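Local atomic coordinates of beta-mannosidase (Trichoderma harzianum, PDB entry 4CVU), a protein that probably hydrolyses terminal beta-linked mannose residues from the non-reducing ends of manno-oligosaccharides and glycans, as a fungal glycoside hydrolase of family 2. Residues W106-G111 and R216-S221; Y227-D232 and D259-L264; L864-N869 and V931-L936; G897-N902 and K912-T917. One frame throughout, in Å; residues are numbered along the deposited sequence.

Contact 1: W106-G111 and R216-S221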
# COMPACT_ATOMS: atom_id res chain seq x y z
N TRP A 106 -29.38 -35.47 -9.85
CA TRP A 106 -29.67 -34.33 -8.99
C TRP A 106 -28.50 -33.33 -8.92
O TRP A 106 -27.34 -33.71 -8.96
CB TRP A 106 -29.96 -34.81 -7.56
CG TRP A 106 -31.23 -35.58 -7.43
CD1 TRP A 106 -31.40 -36.93 -7.63
CD2 TRP A 106 -32.51 -35.07 -7.06
NE1 TRP A 106 -32.71 -37.28 -7.40
CE2 TRP A 106 -33.42 -36.16 -7.06
CE3 TRP A 106 -32.99 -33.79 -6.74
CZ2 TRP A 106 -34.77 -36.01 -6.74
CZ3 TRP A 106 -34.31 -33.63 -6.41
CH2 TRP A 106 -35.22 -34.74 -6.43
N LEU A 107 -28.85 -32.05 -8.82
CA LEU A 107 -27.91 -31.02 -8.39
C LEU A 107 -28.11 -30.83 -6.90
O LEU A 107 -29.24 -30.62 -6.44
CB LEU A 107 -28.17 -29.69 -9.11
CG LEU A 107 -28.13 -29.71 -10.64
CD1 LEU A 107 -28.45 -28.34 -11.20
CD2 LEU A 107 -26.77 -30.18 -11.12
N VAL A 108 -27.03 -30.90 -6.14
CA VAL A 108 -27.09 -30.62 -4.71
C VAL A 108 -26.15 -29.47 -4.39
O VAL A 108 -24.95 -29.57 -4.62
CB VAL A 108 -26.75 -31.86 -3.85
CG1 VAL A 108 -26.91 -31.53 -2.37
CG2 VAL A 108 -27.66 -33.04 -4.21
N PHE A 109 -26.72 -28.40 -3.84
CA PHE A 109 -25.97 -27.17 -3.52
C PHE A 109 -26.04 -26.90 -2.03
O PHE A 109 -27.11 -26.64 -1.48
CB PHE A 109 -26.57 -25.97 -4.26
CG PHE A 109 -26.46 -26.04 -5.76
CD1 PHE A 109 -25.23 -25.94 -6.38
CD2 PHE A 109 -27.60 -26.17 -6.55
CE1 PHE A 109 -25.10 -25.97 -7.76
CE2 PHE A 109 -27.49 -26.21 -7.93
CZ PHE A 109 -26.25 -26.12 -8.54
N ASP A 110 -24.91 -26.99 -1.35
CA ASP A 110 -24.89 -26.74 0.09
C ASP A 110 -24.98 -25.23 0.42
O ASP A 110 -25.32 -24.86 1.56
CB ASP A 110 -23.67 -27.38 0.75
CG ASP A 110 -23.72 -28.89 0.74
OD1 ASP A 110 -24.69 -29.50 0.23
OD2 ASP A 110 -22.75 -29.49 1.20
N GLY A 111 -24.72 -24.38 -0.58
CA GLY A 111 -24.94 -22.95 -0.38
C GLY A 111 -24.72 -22.10 -1.62
O GLY A 111 -23.68 -22.20 -2.27
N ARG A 216 -22.45 -30.46 -5.61
CA ARG A 216 -22.12 -31.59 -6.46
C ARG A 216 -23.29 -32.10 -7.27
O ARG A 216 -24.41 -31.69 -7.06
CB ARG A 216 -21.45 -32.70 -5.66
CG ARG A 216 -22.33 -33.66 -4.92
CD ARG A 216 -22.99 -33.15 -3.66
NE ARG A 216 -22.09 -32.58 -2.68
CZ ARG A 216 -22.50 -31.84 -1.66
NH1 ARG A 216 -23.77 -31.61 -1.50
NH2 ARG A 216 -21.65 -31.27 -0.85
N ILE A 217 -23.00 -32.97 -8.22
CA ILE A 217 -24.02 -33.67 -8.98
C ILE A 217 -24.10 -35.11 -8.52
O ILE A 217 -23.07 -35.76 -8.37
CB ILE A 217 -23.76 -33.67 -10.48
CG1 ILE A 217 -23.55 -32.25 -10.99
CG2 ILE A 217 -24.96 -34.22 -11.20
CD1 ILE A 217 -23.04 -32.17 -12.41
N VAL A 218 -25.31 -35.59 -8.23
CA VAL A 218 -25.51 -36.95 -7.75
C VAL A 218 -26.36 -37.73 -8.76
O VAL A 218 -27.48 -37.31 -9.07
CB VAL A 218 -26.23 -36.96 -6.40
CG1 VAL A 218 -26.31 -38.38 -5.84
CG2 VAL A 218 -25.54 -36.05 -5.41
N GLN A 219 -25.80 -38.82 -9.30
CA GLN A 219 -26.54 -39.77 -10.14
C GLN A 219 -26.89 -41.05 -9.37
O GLN A 219 -26.02 -41.80 -8.94
CB GLN A 219 -25.80 -40.08 -11.43
CG GLN A 219 -26.28 -39.19 -12.56
CD GLN A 219 -25.70 -39.55 -13.91
OE1 GLN A 219 -24.64 -40.16 -14.02
NE2 GLN A 219 -26.41 -39.16 -14.97
N LEU A 220 -28.20 -41.27 -9.21
CA LEU A 220 -28.74 -42.39 -8.44
C LEU A 220 -29.42 -43.41 -9.35
O LEU A 220 -30.30 -43.05 -10.12
CB LEU A 220 -29.78 -41.90 -7.43
CG LEU A 220 -29.33 -40.81 -6.48
CD1 LEU A 220 -30.51 -40.39 -5.63
CD2 LEU A 220 -28.16 -41.27 -5.63
N SER A 221 -29.02 -44.68 -9.23
CA SER A 221 -29.61 -45.76 -10.01
C SER A 221 -30.75 -46.47 -9.26
O SER A 221 -30.73 -46.57 -8.03
CB SER A 221 -28.52 -46.76 -10.43
OG SER A 221 -27.68 -47.08 -9.35
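Trp106 and Val108 pair with Val218 and Arg216 as neighbouring antiparallel strands in the beta-sandwich of the galactose-binding-like domain. Four backbone hydrogen bonds hold the ladder, the shortest being Trp106 N to Val218 O and Arg216 N to Val108 O, both 2.8 Å. The packed part lies on both faces. On one, Leu107 and Ile217 lie side by side, CD2 of Leu107 resting 3.8 Å from CG1 of Ile217; on the other, Val108 CG2 meets Val218 CG2 at 3.9 Å. Branched, wholly apolar chains suit these buried places. Tyr227 and Leu261 of the following domain pack against the valine face. The looser side is confined to Trp106, whose indole is partly exposed and whose CD1 comes only within 4.1 Å of Leu220 CD1, and to the partly exposed, polar end at Asp110 and Arg216. Arg216, bent at chi2 (-75°) and chi3 (-54°), brings the edge of its guanidinium beside Val108 CG1. Asp110 OD1 has a second donor in Gln134. The guanidinium grips the carboxylate end-on, its plane turned 56° from it: NH1 reaches OD1 and NH2 reaches OD2, each at 2.9 Å and each from above the carboxylate plane.

Contact 2: Y227-D232 and D259-L264. With MAN (alpha-D-mannopyranose), chain E.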
# COMPACT_ATOMS: atom_id res chain seq x y z
N TYR A 227 -28.60 -41.18 -1.43
CA TYR A 227 -27.65 -40.09 -1.14
C TYR A 227 -28.07 -39.31 0.12
O TYR A 227 -29.22 -38.92 0.25
CB TYR A 227 -27.55 -39.12 -2.32
CG TYR A 227 -26.74 -37.90 -1.95
CD1 TYR A 227 -25.36 -37.96 -1.88
CD2 TYR A 227 -27.37 -36.71 -1.62
CE1 TYR A 227 -24.61 -36.84 -1.50
CE2 TYR A 227 -26.64 -35.60 -1.23
CZ TYR A 227 -25.26 -35.66 -1.19
OH TYR A 227 -24.55 -34.54 -0.81
N SER A 228 -27.13 -39.07 1.02
CA SER A 228 -27.43 -38.39 2.28
C SER A 228 -27.40 -36.86 2.12
O SER A 228 -26.38 -36.30 1.74
CB SER A 228 -26.42 -38.80 3.35
OG SER A 228 -26.63 -38.05 4.52
N LEU A 229 -28.51 -36.20 2.41
CA LEU A 229 -28.58 -34.74 2.36
C LEU A 229 -28.15 -34.08 3.66
O LEU A 229 -27.38 -33.12 3.65
CB LEU A 229 -30.01 -34.28 2.06
CG LEU A 229 -30.45 -34.42 0.61
CD1 LEU A 229 -31.96 -34.40 0.51
CD2 LEU A 229 -29.82 -33.35 -0.27
N ASN A 230 -28.66 -34.59 4.77
CA ASN A 230 -28.57 -33.93 6.08
C ASN A 230 -29.01 -34.94 7.17
O ASN A 230 -29.88 -35.79 6.93
CB ASN A 230 -29.49 -32.70 6.11
CG ASN A 230 -29.25 -31.81 7.32
OD1 ASN A 230 -28.20 -31.88 7.95
ND2 ASN A 230 -30.22 -30.94 7.63
N THR A 231 -28.44 -34.84 8.37
CA THR A 231 -28.69 -35.82 9.44
C THR A 231 -28.80 -35.12 10.80
O THR A 231 -27.87 -34.44 11.23
CB THR A 231 -27.57 -36.87 9.48
OG1 THR A 231 -27.54 -37.61 8.23
CG2 THR A 231 -27.77 -37.84 10.64
N ASP A 232 -29.95 -35.28 11.45
CA ASP A 232 -30.20 -34.73 12.79
C ASP A 232 -29.97 -35.84 13.79
O ASP A 232 -30.71 -36.85 13.79
CB ASP A 232 -31.62 -34.18 12.87
CG ASP A 232 -31.93 -33.50 14.23
OD1 ASP A 232 -31.25 -33.78 15.26
OD2 ASP A 232 -32.92 -32.70 14.27
N ASP A 259 -32.16 -37.23 6.27
CA ASP A 259 -32.71 -36.74 5.01
C ASP A 259 -31.89 -37.31 3.84
O ASP A 259 -30.69 -37.49 3.97
CB ASP A 259 -32.70 -35.21 4.97
CG ASP A 259 -33.47 -34.58 6.12
OD1 ASP A 259 -34.52 -35.15 6.49
OD2 ASP A 259 -33.03 -33.54 6.69
N PHE A 260 -32.55 -37.59 2.71
CA PHE A 260 -31.89 -38.28 1.58
C PHE A 260 -32.57 -38.03 0.22
O PHE A 260 -33.67 -37.49 0.15
CB PHE A 260 -31.82 -39.79 1.87
CG PHE A 260 -33.17 -40.45 2.09
CD1 PHE A 260 -33.92 -40.91 1.02
CD2 PHE A 260 -33.71 -40.56 3.37
CE1 PHE A 260 -35.19 -41.48 1.22
CE2 PHE A 260 -34.96 -41.12 3.57
CZ PHE A 260 -35.71 -41.58 2.50
N LEU A 261 -31.87 -38.39 -0.85
CA LEU A 261 -32.46 -38.60 -2.16
C LEU A 261 -32.17 -40.08 -2.57
O LEU A 261 -31.18 -40.62 -2.11
CB LEU A 261 -31.82 -37.64 -3.18
CG LEU A 261 -31.76 -36.14 -2.86
CD1 LEU A 261 -30.71 -35.43 -3.70
CD2 LEU A 261 -33.11 -35.45 -3.01
N GLY A 262 -32.98 -40.81 -3.35
CA GLY A 262 -34.38 -40.58 -3.65
C GLY A 262 -35.31 -41.63 -3.00
O GLY A 262 -36.04 -41.30 -2.05
N THR A 263 -35.32 -42.88 -3.48
CA THR A 263 -36.42 -43.83 -3.09
C THR A 263 -36.07 -44.90 -2.04
O THR A 263 -35.36 -45.86 -2.32
CB THR A 263 -36.99 -44.57 -4.32
OG1 THR A 263 -37.33 -43.63 -5.34
CG2 THR A 263 -38.24 -45.35 -3.94
N LEU A 264 -36.58 -44.74 -0.82
CA LEU A 264 -36.38 -45.71 0.25
C LEU A 264 -37.61 -46.64 0.31
O LEU A 264 -38.72 -46.16 0.57
CB LEU A 264 -36.22 -45.03 1.62
CG LEU A 264 -36.10 -45.95 2.85
CD1 LEU A 264 -34.93 -46.90 2.72
CD2 LEU A 264 -36.00 -45.16 4.15
C1 MAN E . -39.95 -31.16 6.29
C2 MAN E . -40.04 -31.63 4.85
C3 MAN E . -39.96 -33.15 4.81
C4 MAN E . -38.77 -33.66 5.64
C5 MAN E . -38.65 -32.98 6.99
C6 MAN E . -37.35 -33.37 7.70
O2 MAN E . -38.94 -31.10 4.11
O3 MAN E . -39.80 -33.56 3.47
O4 MAN E . -38.90 -35.04 5.91
O5 MAN E . -38.73 -31.60 6.87
O6 MAN E . -36.21 -33.07 6.93
O HOH W 1 -28.89 -38.42 5.67
O HOH W 2 -32.52 -31.02 5.86
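Asp259 lies beside Asn230, both side chains pointing the same way, and its carboxylate reaches from the strand pair to a sugar. Its CB sits 3.5 Å from the carbonyl O of Asn230 and also touches CB of Leu229. Beyond CG the two oxygens part company. OD1 accepts a hydrogen bond from O6 of the mannose, 2.7 Å away, and another from Thr298. OD2 accepts a hydrogen bond from a water 2.7 Å away, which in turn accepts one from Asn230 ND2, and forms a salt bridge with Arg473; a short acid can thus serve a buried polar cluster at the attached glycan. These residues belong to the antiparallel sheet of the immunoglobulin-like domain of family 2, in which 227-237 is an outermost strand beside 252-261. Tyr227 and Leu261 exchange two backbone bonds, whereas Leu229 N approaches Asp259 O from 45° above its carbonyl plane. A second water donates to that same oxygen and bonds Ser228 OG and Thr231 OG1. Leu229 and Leu261 cross at about a right angle, CD1 of Leu229 lying 3.8 Å from CG of Leu261, and their branched tips suit the apolar surface they present to Val108.

Contact 3: L864-N869 and V931-L936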
# COMPACT_ATOMS: atom_id res chain seq x y z
N LEU A 864 14.66 -0.70 29.97
CA LEU A 864 14.30 -2.08 29.79
C LEU A 864 15.37 -2.78 28.99
O LEU A 864 15.94 -2.20 28.07
CB LEU A 864 12.97 -2.20 29.03
CG LEU A 864 11.68 -1.83 29.75
CD1 LEU A 864 10.58 -1.64 28.74
CD2 LEU A 864 11.29 -2.93 30.72
N HIS A 865 15.71 -3.97 29.40
CA HIS A 865 16.54 -4.89 28.57
C HIS A 865 15.75 -6.18 28.08
O HIS A 865 14.88 -6.81 28.74
CB HIS A 865 17.75 -5.41 29.38
CG HIS A 865 18.85 -4.41 29.60
ND1 HIS A 865 18.68 -3.25 30.31
CD2 HIS A 865 20.16 -4.44 29.24
CE1 HIS A 865 19.82 -2.59 30.37
NE2 HIS A 865 20.74 -3.30 29.74
N LEU A 866 16.05 -6.52 26.85
CA LEU A 866 15.31 -7.60 26.24
C LEU A 866 16.29 -8.51 25.55
O LEU A 866 17.20 -8.03 24.88
CB LEU A 866 14.29 -7.04 25.23
CG LEU A 866 13.43 -8.02 24.43
CD1 LEU A 866 12.47 -8.71 25.36
CD2 LEU A 866 12.66 -7.32 23.30
N SER A 867 16.13 -9.81 25.74
CA SER A 867 16.98 -10.80 25.07
C SER A 867 16.18 -12.04 24.81
O SER A 867 15.13 -12.25 25.44
CB SER A 867 18.21 -11.15 25.94
OG SER A 867 17.84 -11.45 27.27
N TYR A 868 16.67 -12.85 23.89
CA TYR A 868 16.00 -14.09 23.56
C TYR A 868 16.93 -15.28 23.72
O TYR A 868 18.11 -15.21 23.35
CB TYR A 868 15.48 -14.07 22.11
CG TYR A 868 14.70 -15.30 21.73
CD1 TYR A 868 13.43 -15.53 22.25
CD2 TYR A 868 15.22 -16.22 20.82
CE1 TYR A 868 12.70 -16.67 21.89
CE2 TYR A 868 14.48 -17.35 20.45
CZ TYR A 868 13.24 -17.57 20.99
OH TYR A 868 12.55 -18.66 20.64
N ASN A 869 16.39 -16.37 24.26
CA ASN A 869 17.16 -17.60 24.50
C ASN A 869 16.62 -18.66 23.58
O ASN A 869 15.48 -19.08 23.71
CB ASN A 869 17.06 -18.02 25.96
CG ASN A 869 17.96 -19.21 26.29
OD1 ASN A 869 17.85 -20.27 25.68
ND2 ASN A 869 18.88 -19.03 27.27
N VAL A 931 11.81 -8.46 17.54
CA VAL A 931 10.83 -8.17 18.60
C VAL A 931 11.32 -6.97 19.36
O VAL A 931 12.52 -6.85 19.58
CB VAL A 931 10.67 -9.36 19.55
CG1 VAL A 931 9.78 -9.00 20.75
CG2 VAL A 931 10.10 -10.56 18.82
N THR A 932 10.40 -6.11 19.87
CA THR A 932 10.80 -4.93 20.61
C THR A 932 9.99 -4.92 21.90
O THR A 932 9.01 -5.66 22.01
CB THR A 932 10.46 -3.60 19.86
OG1 THR A 932 9.02 -3.46 19.76
CG2 THR A 932 11.08 -3.57 18.44
N VAL A 933 10.47 -4.16 22.88
CA VAL A 933 9.74 -3.97 24.17
C VAL A 933 9.61 -2.49 24.48
O VAL A 933 10.44 -1.69 24.11
CB VAL A 933 10.41 -4.76 25.33
CG1 VAL A 933 11.81 -4.26 25.66
CG2 VAL A 933 9.55 -4.73 26.61
N GLU A 934 8.55 -2.10 25.22
CA GLU A 934 8.37 -0.70 25.51
C GLU A 934 7.50 -0.67 26.72
O GLU A 934 7.08 -1.73 27.17
CB GLU A 934 7.64 0.02 24.36
CG GLU A 934 6.14 -0.30 24.29
CD GLU A 934 5.52 0.21 23.02
OE1 GLU A 934 5.94 -0.24 21.89
OE2 GLU A 934 4.62 1.09 23.12
N SER A 935 7.26 0.54 27.22
CA SER A 935 6.35 0.75 28.38
C SER A 935 5.60 2.07 28.27
O SER A 935 5.77 2.87 27.37
CB SER A 935 7.16 0.68 29.68
OG SER A 935 7.98 1.85 29.92
N LEU A 936 4.79 2.35 29.28
CA LEU A 936 4.09 3.60 29.29
C LEU A 936 5.00 4.78 29.08
O LEU A 936 4.62 5.77 28.41
CB LEU A 936 3.42 3.72 30.67
CG LEU A 936 2.35 4.78 30.81
CD1 LEU A 936 1.06 4.42 30.07
CD2 LEU A 936 2.07 4.94 32.31
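Leu864 and Leu866 face Val933 across two strands that run nearly antiparallel, at 155°, with axes 7.7 Å apart at closest approach, so the strands meet through side chains and share no hydrogen bond. Val933 points into the gap between the two leucines. Its CG2, anti to the backbone N, touches CD1 of Leu864 at 3.9 Å; its CG1, between the backbone N and the carbonyl carbon (chi1 65°), lies 3.8 Å from CB of Leu866. A beta-branched residue suits this place because its two methyls can serve two neighbours at once. The leucines use their extra length to reach past it. CD1 of Leu864 extends to the carbonyl carbon of Glu934, 3.8 Å away, and then to CB of Ser935. In the other direction CD2 of Leu866 reaches the carbonyl O of Val931 at 3.8 Å and its CG1 at 4.2 Å. Thr932, exposed, and Glu934, which touches His673 of helix 664-692, direct their CB atoms away from this interface. Val877 and Leu889 add to the apolar filling around Leu866. Strand 864-869 belongs to a four-stranded sheet and 932-934 to a three-stranded one, and such face-to-face packing of two sheets is characteristic of the immunoglobulin-fold beta-sandwich.

Contact 4: G897-N902 and K912-T917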
# COMPACT_ATOMS: atom_id res chain seq x y z
N GLY A 897 1.08 -15.29 16.10
CA GLY A 897 1.10 -15.89 17.40
C GLY A 897 0.79 -14.94 18.51
O GLY A 897 0.20 -13.89 18.28
N PHE A 898 1.20 -15.28 19.72
CA PHE A 898 0.98 -14.44 20.88
C PHE A 898 1.94 -14.84 22.01
O PHE A 898 2.34 -15.99 22.12
CB PHE A 898 -0.49 -14.50 21.31
CG PHE A 898 -1.05 -15.90 21.43
CD1 PHE A 898 -0.85 -16.65 22.59
CD2 PHE A 898 -1.76 -16.47 20.38
CE1 PHE A 898 -1.35 -17.94 22.71
CE2 PHE A 898 -2.27 -17.77 20.48
CZ PHE A 898 -2.04 -18.51 21.65
N PHE A 899 2.27 -13.86 22.84
CA PHE A 899 3.13 -14.05 24.01
C PHE A 899 2.31 -14.65 25.17
O PHE A 899 1.08 -14.48 25.23
CB PHE A 899 3.74 -12.72 24.44
CG PHE A 899 4.66 -12.11 23.40
CD1 PHE A 899 6.01 -12.49 23.35
CD2 PHE A 899 4.19 -11.16 22.50
CE1 PHE A 899 6.86 -11.95 22.38
CE2 PHE A 899 5.03 -10.62 21.54
CZ PHE A 899 6.38 -11.01 21.49
N ASP A 900 2.99 -15.28 26.13
CA ASP A 900 2.29 -15.90 27.27
C ASP A 900 1.89 -14.86 28.30
O ASP A 900 1.16 -15.15 29.24
CB ASP A 900 3.09 -17.04 27.89
CG ASP A 900 4.33 -16.58 28.64
OD1 ASP A 900 4.37 -15.43 29.14
OD2 ASP A 900 5.27 -17.41 28.78
N ASP A 901 2.39 -13.64 28.12
CA ASP A 901 1.95 -12.51 28.92
C ASP A 901 2.36 -11.22 28.20
O ASP A 901 3.27 -11.24 27.38
CB ASP A 901 2.60 -12.53 30.30
CG ASP A 901 1.79 -11.72 31.32
OD1 ASP A 901 0.62 -11.40 31.03
OD2 ASP A 901 2.33 -11.40 32.39
N ASN A 902 1.65 -10.15 28.50
CA ASN A 902 1.96 -8.85 27.92
C ASN A 902 1.20 -7.79 28.70
O ASN A 902 0.27 -8.12 29.44
CB ASN A 902 1.59 -8.81 26.43
CG ASN A 902 2.63 -8.12 25.59
OD1 ASN A 902 3.49 -7.42 26.12
ND2 ASN A 902 2.58 -8.30 24.28
N LYS A 912 11.55 -11.32 34.32
CA LYS A 912 10.40 -12.01 33.79
C LYS A 912 10.78 -12.73 32.51
O LYS A 912 11.41 -12.17 31.64
CB LYS A 912 9.26 -11.03 33.49
CG LYS A 912 8.06 -11.79 32.93
CD LYS A 912 6.87 -10.90 32.69
CE LYS A 912 5.80 -11.09 33.74
NZ LYS A 912 4.92 -12.25 33.45
N GLU A 913 10.35 -13.97 32.41
CA GLU A 913 10.46 -14.74 31.21
C GLU A 913 9.10 -14.76 30.50
O GLU A 913 8.05 -14.94 31.13
CB GLU A 913 10.87 -16.15 31.53
CG GLU A 913 12.21 -16.25 32.23
CD GLU A 913 12.57 -17.69 32.50
OE1 GLU A 913 11.70 -18.53 32.18
OE2 GLU A 913 13.71 -17.97 33.03
N VAL A 914 9.14 -14.58 29.18
CA VAL A 914 7.91 -14.58 28.38
C VAL A 914 8.15 -15.43 27.15
O VAL A 914 9.02 -15.13 26.36
CB VAL A 914 7.53 -13.14 27.95
CG1 VAL A 914 6.27 -13.14 27.12
CG2 VAL A 914 7.34 -12.22 29.17
N GLY A 915 7.38 -16.51 27.01
CA GLY A 915 7.39 -17.32 25.78
C GLY A 915 6.37 -16.83 24.75
O GLY A 915 5.57 -15.95 25.04
N PHE A 916 6.41 -17.43 23.56
CA PHE A 916 5.57 -17.06 22.44
C PHE A 916 5.08 -18.35 21.79
O PHE A 916 5.88 -19.24 21.50
CB PHE A 916 6.39 -16.24 21.42
CG PHE A 916 5.58 -15.61 20.30
CD1 PHE A 916 4.99 -14.37 20.46
CD2 PHE A 916 5.47 -16.23 19.07
CE1 PHE A 916 4.26 -13.76 19.44
CE2 PHE A 916 4.76 -15.62 18.03
CZ PHE A 916 4.15 -14.40 18.22
N THR A 917 3.78 -18.42 21.56
CA THR A 917 3.19 -19.50 20.76
C THR A 917 3.32 -19.18 19.28
O THR A 917 2.62 -18.32 18.77
CB THR A 917 1.74 -19.68 21.16
OG1 THR A 917 1.70 -19.99 22.55
CG2 THR A 917 1.05 -20.77 20.36
O HOH W 3 2.20 -18.07 24.41
O HOH W 4 7.14 -17.72 30.46
O HOH W 5 5.35 -14.46 31.77
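Phe899 and Phe916 form an edge-to-face pair at the heart of an antiparallel strand pairing in the C-terminal immunoglobulin-fold domain. The edge of Phe916 is turned toward the face of Phe899, planes 70° apart, with CD1 of Phe916 standing 3.5 Å above the centre of the Phe899 ring. The same Phe916 ring lies with one face over the backbone N of Phe898, and its CZ is 3.4 Å from the carbonyl carbon of Gly897. Glycine suits that position: a CB there would run into the ring and into Thr917 O, and the backbone angles themselves call for glycine. Phe898 points to the other face, where CB of Thr917 sits over its ring, offset toward the rim, in a CH-pi contact; Trp726 also stacks on the Phe898 ring.

Around the rings run two good backbone hydrogen bonds. Thr917 N donates to Phe898 O, and Asp900 N to Gly915 O, both at 2.9 Å; the return bond from Phe898 N to Thr917 O is weak. Where the strand gives way to loop, the side chain of Asp900 takes over: OD2 accepts from Gly915 N at 2.9 Å, from well above the carboxylate plane, while two waters tie this carboxylate to Glu913 O.

Further out, Asp901 bridges two basic residues. Its OD1 pairs with Arg735, linking the loop to helix 729-736, and Lys912, itself in a cation-pi contact with Phe904, bends at chi3 and chi4 to meet the other oxygen. Lys912 NZ lies 2.9 Å from Asp901 OD2, on the anti lone pair.

The four contacts form two pairs about 50 to 60 Å apart between centres, contacts 1 and 2 in series and both before the pair 3 and 4. Contacts 1 and 2 have centres 11 Å apart and lie in successive domains: strand 215-221 leads directly into 227-237, and the two sheets touch, Leu220 CD1 against Leu261 and Trp106 against Leu261 CD1. Contacts 3 and 4 lie 12 Å apart in the C-terminal immunoglobulin-fold domain, with contact 4 nested inside the loop that contact 3 closes. There contact 4 bonds neighbours within one sheet, contact 3 packs that sheet on the other, and Val931 CG1 meets Phe899 CZ between them. Contacts 1 and 3 fall on opposite sides of the chain's centre, marking distant accessory beta domains of this multidomain hydrolase.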